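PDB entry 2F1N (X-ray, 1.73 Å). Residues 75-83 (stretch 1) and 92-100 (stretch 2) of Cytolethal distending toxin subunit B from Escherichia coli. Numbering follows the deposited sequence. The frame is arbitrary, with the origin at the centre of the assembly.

Stretch 1, residues 75-83: IPVRELIWN
Stretch 2 (92-100) QVYIYFSAV

Residues 78-83 and 92-98 form neighbouring antiparallel β-strands, their N-to-C directions 152° apart and their axes approaching to 4.6 Å. Strand torsions are extended, with phi from -83° (Asn83) to -142° (Gln92) and psi from 109° (Trp82) to 162° (Val93). The register runs residue by residue from Arg78 opposite Phe97 to Asn83 opposite Gln92; CA-CA separations are wider in hydrogen-bonded pairs (Leu80 CA to Ile95 CA, 5.0 Å) than in the others (Ile81 CA to Tyr94 CA, 4.8 Å; Asn83 CA to Gln92 CA, 4.4 Å). Three reciprocal pairs of hydrogen bonds fix this register: Arg78 N to Phe97 O and Phe97 N to Arg78 O (both 2.9 Å), Leu80 N to Ile95 O and Ile95 N to Leu80 O (both 2.8 Å), and Trp82 N to Val93 O (2.8 Å) with Val93 N to Trp82 O (2.9 Å). Between these rungs lie CA-H...O contacts such as Glu79 CA to Ile95 O (3.4 Å). At the end of its strand, Ser98 OG (chi1 m) makes a weak hydrogen bond to Pro76 O, in the loop before Arg78, at 3.0 Å.

Side chains alternate between the two faces. Leu80, Trp82, Val93 (m), Ile95 (mt) and Phe97 (t, chi2 -81°) share a buried, apolar face. Trp82 (t, chi2 21°) brings its indole against two neighbours, with CE3 3.6 Å from Val93 CG2 and 3.7 Å from Ile95 CD1. Leu80, with chi1 off-well at -30° and chi2 t, brings CD1 to 4.1 Å from Ile95 CB and 4.2 Å from Phe97 CB. Arg78 (chi1 m) starts on this face, but its exposed end leads away.

On the other face, buried Glu79 has an extended side chain (tt) whose end comes nearer the other strand; Tyr96 OH (chi1 m) donates to Glu79 OE2 at 2.7 Å, pairing two polar groups. Ile81 (mt) packs CG1 obliquely against Tyr94 (m, chi2 84°) CE2 at 3.3 Å. Exposed, polar Gln92 (mt) places OE1 3.6 Å from Ile81 CG2. The stretches bury 914 Å² between them, both sides summed.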

ATOM      1  N   ILE A  75      -2.861  14.687  -9.671  1.00 19.60           N
ATOM      2  CA  ILE A  75      -1.830  13.688  -9.411  1.00 19.43           C
ATOM      3  C   ILE A  75      -1.914  12.538 -10.412  1.00 18.59           C
ATOM      4  O   ILE A  75      -2.978  11.914 -10.489  1.00 16.93           O
ATOM      5  CB  ILE A  75      -1.957  13.162  -7.997  1.00 18.97           C
ATOM      6  CG1 ILE A  75      -1.744  14.294  -6.977  1.00 23.05           C
ATOM      7  CG2 ILE A  75      -0.955  11.964  -7.764  1.00 19.34           C
ATOM      8  CD1 ILE A  75      -2.387  14.016  -5.644  1.00 22.75           C
ATOM      9  N   PRO A  76      -0.831  12.277 -11.155  1.00 18.40           N
ATOM     10  CA  PRO A  76      -0.784  11.193 -12.138  1.00 19.11           C
ATOM     11  C   PRO A  76      -1.191   9.861 -11.537  1.00 17.66           C
ATOM     12  O   PRO A  76      -0.626   9.439 -10.529  1.00 18.08           O
ATOM     13  CB  PRO A  76       0.691  11.148 -12.530  1.00 19.44           C
ATOM     14  CG  PRO A  76       1.112  12.581 -12.394  1.00 20.41           C
ATOM     15  CD  PRO A  76       0.435  13.062 -11.178  1.00 21.49           C
ATOM     16  N   VAL A  77      -2.186   9.221 -12.138  1.00 15.75           N
ATOM     17  CA  VAL A  77      -2.565   7.875 -11.747  1.00 14.41           C
ATOM     18  C   VAL A  77      -3.169   7.143 -12.954  1.00 12.83           C
ATOM     19  O   VAL A  77      -3.975   7.709 -13.687  1.00 12.84           O
ATOM     20  CB  VAL A  77      -3.533   7.830 -10.536  1.00 14.73           C
ATOM     21  CG1 VAL A  77      -3.841   6.345 -10.092  1.00 13.23           C
ATOM     22  CG2 VAL A  77      -2.971   8.639  -9.355  1.00 19.32           C
ATOM     23  N   ARG A  78      -2.777   5.882 -13.154  1.00 11.26           N
ATOM     24  CA  ARG A  78      -3.249   5.094 -14.297  1.00 11.20           C
ATOM     25  C   ARG A  78      -3.618   3.714 -13.834  1.00 11.22           C
ATOM     26  O   ARG A  78      -2.939   3.142 -12.987  1.00 11.74           O
ATOM     27  CB  ARG A  78      -2.128   4.905 -15.398  1.00 13.40           C
ATOM     28  CG  ARG A  78      -1.710   6.148 -16.151  1.00 20.73           C
ATOM     29  CD  ARG A  78      -0.292   5.979 -16.751  1.00 25.21           C
ATOM     30  NE  ARG A  78      -0.426   5.398 -18.068  1.00 31.45           N
ATOM     31  CZ  ARG A  78       0.538   4.761 -18.737  1.00 32.85           C
ATOM     32  NH1 ARG A  78       1.725   4.565 -18.190  1.00 34.46           N
ATOM     33  NH2 ARG A  78       0.290   4.319 -19.968  1.00 34.96           N
ATOM     34  N   GLU A  79      -4.672   3.141 -14.426  1.00 10.37           N
ATOM     35  CA  GLU A  79      -4.999   1.728 -14.217  1.00 10.05           C
ATOM     36  C   GLU A  79      -4.430   0.940 -15.377  1.00 10.14           C
ATOM     37  O   GLU A  79      -4.688   1.282 -16.530  1.00  9.91           O
ATOM     38  CB  GLU A  79      -6.522   1.537 -14.229  1.00 10.41           C
ATOM     39  CG  GLU A  79      -6.956   0.081 -14.122  1.00 10.01           C
ATOM     40  CD  GLU A  79      -8.463   0.002 -14.175  1.00 13.89           C
ATOM     41  OE1 GLU A  79      -9.072   0.174 -15.266  1.00 14.22           O
ATOM     42  OE2 GLU A  79      -9.047  -0.153 -13.087  1.00 20.83           O
ATOM     43  N   LEU A  80      -3.672  -0.123 -15.065  1.00  9.96           N
ATOM     44  CA  LEU A  80      -3.118  -1.021 -16.075  1.00 12.02           C
ATOM     45  C   LEU A  80      -3.578  -2.460 -15.853  1.00 11.94           C
ATOM     46  O   LEU A  80      -3.768  -2.877 -14.707  1.00 13.31           O
ATOM     47  CB  LEU A  80      -1.561  -0.959 -16.080  1.00 12.24           C
ATOM     48  CG  LEU A  80      -0.909   0.375 -15.658  1.00 16.25           C
ATOM     49  CD1 LEU A  80       0.572   0.149 -15.230  1.00 18.97           C
ATOM     50  CD2 LEU A  80      -0.974   1.385 -16.795  1.00 19.22           C
ATOM     51  N   ILE A  81      -3.789  -3.213 -16.938  1.00 11.76           N
ATOM     52  CA  ILE A  81      -4.015  -4.622 -16.795  1.00 12.85           C
ATOM     53  C   ILE A  81      -2.737  -5.358 -17.133  1.00 13.12           C
ATOM     54  O   ILE A  81      -2.069  -5.062 -18.135  1.00 13.10           O
ATOM     55  CB  ILE A  81      -5.250  -5.114 -17.645  1.00 15.08           C
ATOM     56  CG1 ILE A  81      -6.516  -4.660 -16.935  1.00 19.89           C
ATOM     57  CG2 ILE A  81      -5.340  -6.668 -17.697  1.00 16.65           C
ATOM     58  CD1 ILE A  81      -7.854  -4.843 -17.729  1.00 24.16           C
ATOM     59  N   TRP A  82      -2.415  -6.339 -16.293  1.00 11.02           N
ATOM     60  CA  TRP A  82      -1.160  -7.087 -16.443  1.00 13.52           C
ATOM     61  C   TRP A  82      -1.530  -8.544 -16.582  1.00 13.78           C
ATOM     62  O   TRP A  82      -1.989  -9.209 -15.631  1.00 12.65           O
ATOM     63  CB  TRP A  82      -0.235  -6.822 -15.235  1.00 13.10           C
ATOM     64  CG  TRP A  82       1.153  -7.427 -15.294  1.00 13.55           C
ATOM     65  CD1 TRP A  82       1.856  -7.852 -16.412  1.00 18.30           C
ATOM     66  CD2 TRP A  82       2.007  -7.648 -14.168  1.00 14.40           C
ATOM     67  NE1 TRP A  82       3.101  -8.313 -16.026  1.00 15.86           N
ATOM     68  CE2 TRP A  82       3.224  -8.182 -14.659  1.00 16.53           C
ATOM     69  CE3 TRP A  82       1.875  -7.410 -12.787  1.00 16.77           C
ATOM     70  CZ2 TRP A  82       4.294  -8.529 -13.805  1.00 17.35           C
ATOM     71  CZ3 TRP A  82       2.970  -7.723 -11.924  1.00 18.96           C
ATOM     72  CH2 TRP A  82       4.156  -8.268 -12.461  1.00 15.88           C
ATOM     73  N   ASN A  83      -1.348  -9.053 -17.812  1.00 15.37           N
ATOM     74  CA  ASN A  83      -1.718 -10.448 -18.104  1.00 17.32           C
ATOM     75  C   ASN A  83      -0.576 -11.332 -17.655  1.00 18.51           C
ATOM     76  O   ASN A  83       0.551 -11.123 -18.085  1.00 18.67           O
ATOM     77  CB  ASN A  83      -1.988 -10.638 -19.611  1.00 17.19           C
ATOM     78  CG  ASN A  83      -2.643 -11.996 -19.938  1.00 23.59           C
ATOM     79  OD1 ASN A  83      -2.468 -12.970 -19.226  1.00 28.75           O
ATOM     80  ND2 ASN A  83      -3.392 -12.046 -21.033  1.00 28.94           N
ATOM     81  N   GLN A  92      -4.860 -12.618 -14.581  1.00 21.99           N
ATOM     82  CA  GLN A  92      -4.473 -11.214 -14.789  1.00 21.61           C
ATOM     83  C   GLN A  92      -4.594 -10.432 -13.495  1.00 19.45           C
ATOM     84  O   GLN A  92      -5.401 -10.767 -12.614  1.00 18.61           O
ATOM     85  CB  GLN A  92      -5.359 -10.547 -15.827  1.00 22.52           C
ATOM     86  CG  GLN A  92      -5.354 -11.193 -17.203  1.00 28.88           C
ATOM     87  CD  GLN A  92      -5.965 -10.279 -18.246  1.00 34.51           C
ATOM     88  OE1 GLN A  92      -5.315  -9.949 -19.255  1.00 38.35           O
ATOM     89  NE2 GLN A  92      -7.209  -9.871 -18.014  1.00 30.92           N
ATOM     90  N   VAL A  93      -3.841  -9.347 -13.399  1.00 17.03           N
ATOM     91  CA  VAL A  93      -3.988  -8.492 -12.224  1.00 13.95           C
ATOM     92  C   VAL A  93      -4.113  -7.045 -12.700  1.00 13.47           C
ATOM     93  O   VAL A  93      -3.723  -6.726 -13.841  1.00 13.32           O
ATOM     94  CB  VAL A  93      -2.817  -8.644 -11.204  1.00 14.56           C
ATOM     95  CG1 VAL A  93      -2.818 -10.057 -10.503  1.00 13.83           C
ATOM     96  CG2 VAL A  93      -1.460  -8.266 -11.837  1.00 13.72           C
ATOM     97  N   TYR A  94      -4.605  -6.187 -11.822  1.00 10.94           N
ATOM     98  CA  TYR A  94      -4.750  -4.760 -12.096  1.00 10.51           C
ATOM     99  C   TYR A  94      -3.674  -3.988 -11.351  1.00 10.14           C
ATOM    100  O   TYR A  94      -3.394  -4.253 -10.188  1.00 11.72           O
ATOM    101  CB  TYR A  94      -6.157  -4.265 -11.636  1.00 11.59           C
ATOM    102  CG  TYR A  94      -7.245  -4.717 -12.575  1.00 11.78           C
ATOM    103  CD1 TYR A  94      -7.801  -5.978 -12.448  1.00 17.21           C
ATOM    104  CD2 TYR A  94      -7.690  -3.861 -13.576  1.00 18.42           C
ATOM    105  CE1 TYR A  94      -8.812  -6.416 -13.350  1.00 17.34           C
ATOM    106  CE2 TYR A  94      -8.678  -4.245 -14.442  1.00 23.10           C
ATOM    107  CZ  TYR A  94      -9.255  -5.524 -14.305  1.00 24.32           C
ATOM    108  OH  TYR A  94     -10.252  -5.919 -15.167  1.00 29.94           O
ATOM    109  N   ILE A  95      -3.018  -3.028 -12.031  1.00  9.69           N
ATOM    110  CA  ILE A  95      -2.030  -2.180 -11.359  1.00  9.36           C
ATOM    111  C   ILE A  95      -2.517  -0.758 -11.346  1.00  9.11           C
ATOM    112  O   ILE A  95      -2.959  -0.239 -12.385  1.00 11.39           O
ATOM    113  CB  ILE A  95      -0.650  -2.231 -12.131  1.00  9.81           C
ATOM    114  CG1 ILE A  95      -0.108  -3.676 -12.207  1.00 11.00           C
ATOM    115  CG2 ILE A  95       0.368  -1.323 -11.392  1.00 10.50           C
ATOM    116  CD1 ILE A  95       1.226  -3.743 -13.053  1.00 12.88           C
ATOM    117  N   TYR A  96      -2.433  -0.087 -10.202  1.00  8.46           N
ATOM    118  CA  TYR A  96      -2.793   1.347 -10.154  1.00  8.74           C
ATOM    119  C   TYR A  96      -1.483   2.025  -9.872  1.00  9.94           C
ATOM    120  O   TYR A  96      -0.817   1.783  -8.828  1.00 10.16           O
ATOM    121  CB  TYR A  96      -3.846   1.593  -9.024  1.00  9.90           C
ATOM    122  CG  TYR A  96      -5.064   0.827  -9.405  1.00  9.79           C
ATOM    123  CD1 TYR A  96      -6.008   1.395 -10.284  1.00 11.05           C
ATOM    124  CD2 TYR A  96      -5.206  -0.530  -9.044  1.00 10.03           C
ATOM    125  CE1 TYR A  96      -7.123   0.659 -10.734  1.00 11.46           C
ATOM    126  CE2 TYR A  96      -6.289  -1.281  -9.519  1.00 11.17           C
ATOM    127  CZ  TYR A  96      -7.240  -0.679 -10.353  1.00 15.21           C
ATOM    128  OH  TYR A  96      -8.301  -1.431 -10.852  1.00 12.66           O
ATOM    129  N   PHE A  97      -1.055   2.830 -10.837  1.00  8.93           N
ATOM    130  CA  PHE A  97       0.327   3.331 -10.810  1.00  9.97           C
ATOM    131  C   PHE A  97       0.358   4.838 -10.801  1.00 10.53           C
ATOM    132  O   PHE A  97      -0.301   5.456 -11.642  1.00 10.76           O
ATOM    133  CB  PHE A  97       1.108   2.763 -12.013  1.00 11.18           C
ATOM    134  CG  PHE A  97       2.606   2.786 -11.809  1.00 15.17           C
ATOM    135  CD1 PHE A  97       3.310   3.926 -12.014  1.00 20.14           C
ATOM    136  CD2 PHE A  97       3.284   1.622 -11.378  1.00 19.38           C
ATOM    137  CE1 PHE A  97       4.691   3.976 -11.797  1.00 19.79           C
ATOM    138  CE2 PHE A  97       4.696   1.664 -11.158  1.00 19.60           C
ATOM    139  CZ  PHE A  97       5.361   2.855 -11.360  1.00 21.02           C
ATOM    140  N   SER A  98       1.167   5.427  -9.913  1.00 11.60           N
ATOM    141  CA  SER A  98       1.320   6.888  -9.907  1.00 13.64           C
ATOM    142  C   SER A  98       2.773   7.242 -10.121  1.00 14.90           C
ATOM    143  O   SER A  98       3.582   6.976  -9.247  1.00 13.43           O
ATOM    144  CB  SER A  98       0.901   7.521  -8.587  1.00 15.03           C
ATOM    145  OG  SER A  98      -0.465   7.276  -8.387  1.00 24.31           O
ATOM    146  N   ALA A  99       3.080   7.806 -11.280  1.00 17.67           N
ATOM    147  CA  ALA A  99       4.368   8.434 -11.509  1.00 23.05           C
ATOM    148  C   ALA A  99       4.362   9.740 -10.684  1.00 26.31           C
ATOM    149  O   ALA A  99       3.630  10.695 -10.979  1.00 28.25           O
ATOM    150  CB  ALA A  99       4.539   8.708 -12.982  1.00 24.11           C
ATOM    151  N   VAL A 100       5.131   9.756  -9.620  1.00 29.78           N
ATOM    152  CA  VAL A 100       5.174  10.897  -8.725  1.00 34.24           C
ATOM    153  C   VAL A 100       6.083  11.909  -9.397  1.00 37.74           C
ATOM    154  O   VAL A 100       5.691  13.054  -9.610  1.00 39.17           O
ATOM    155  CB  VAL A 100       5.686  10.478  -7.334  1.00 34.19           C
ATOM    156  CG1 VAL A 100       6.051  11.695  -6.480  1.00 35.40           C
ATOM    157  CG2 VAL A 100       4.602   9.613  -6.633  1.00 33.94           C
TER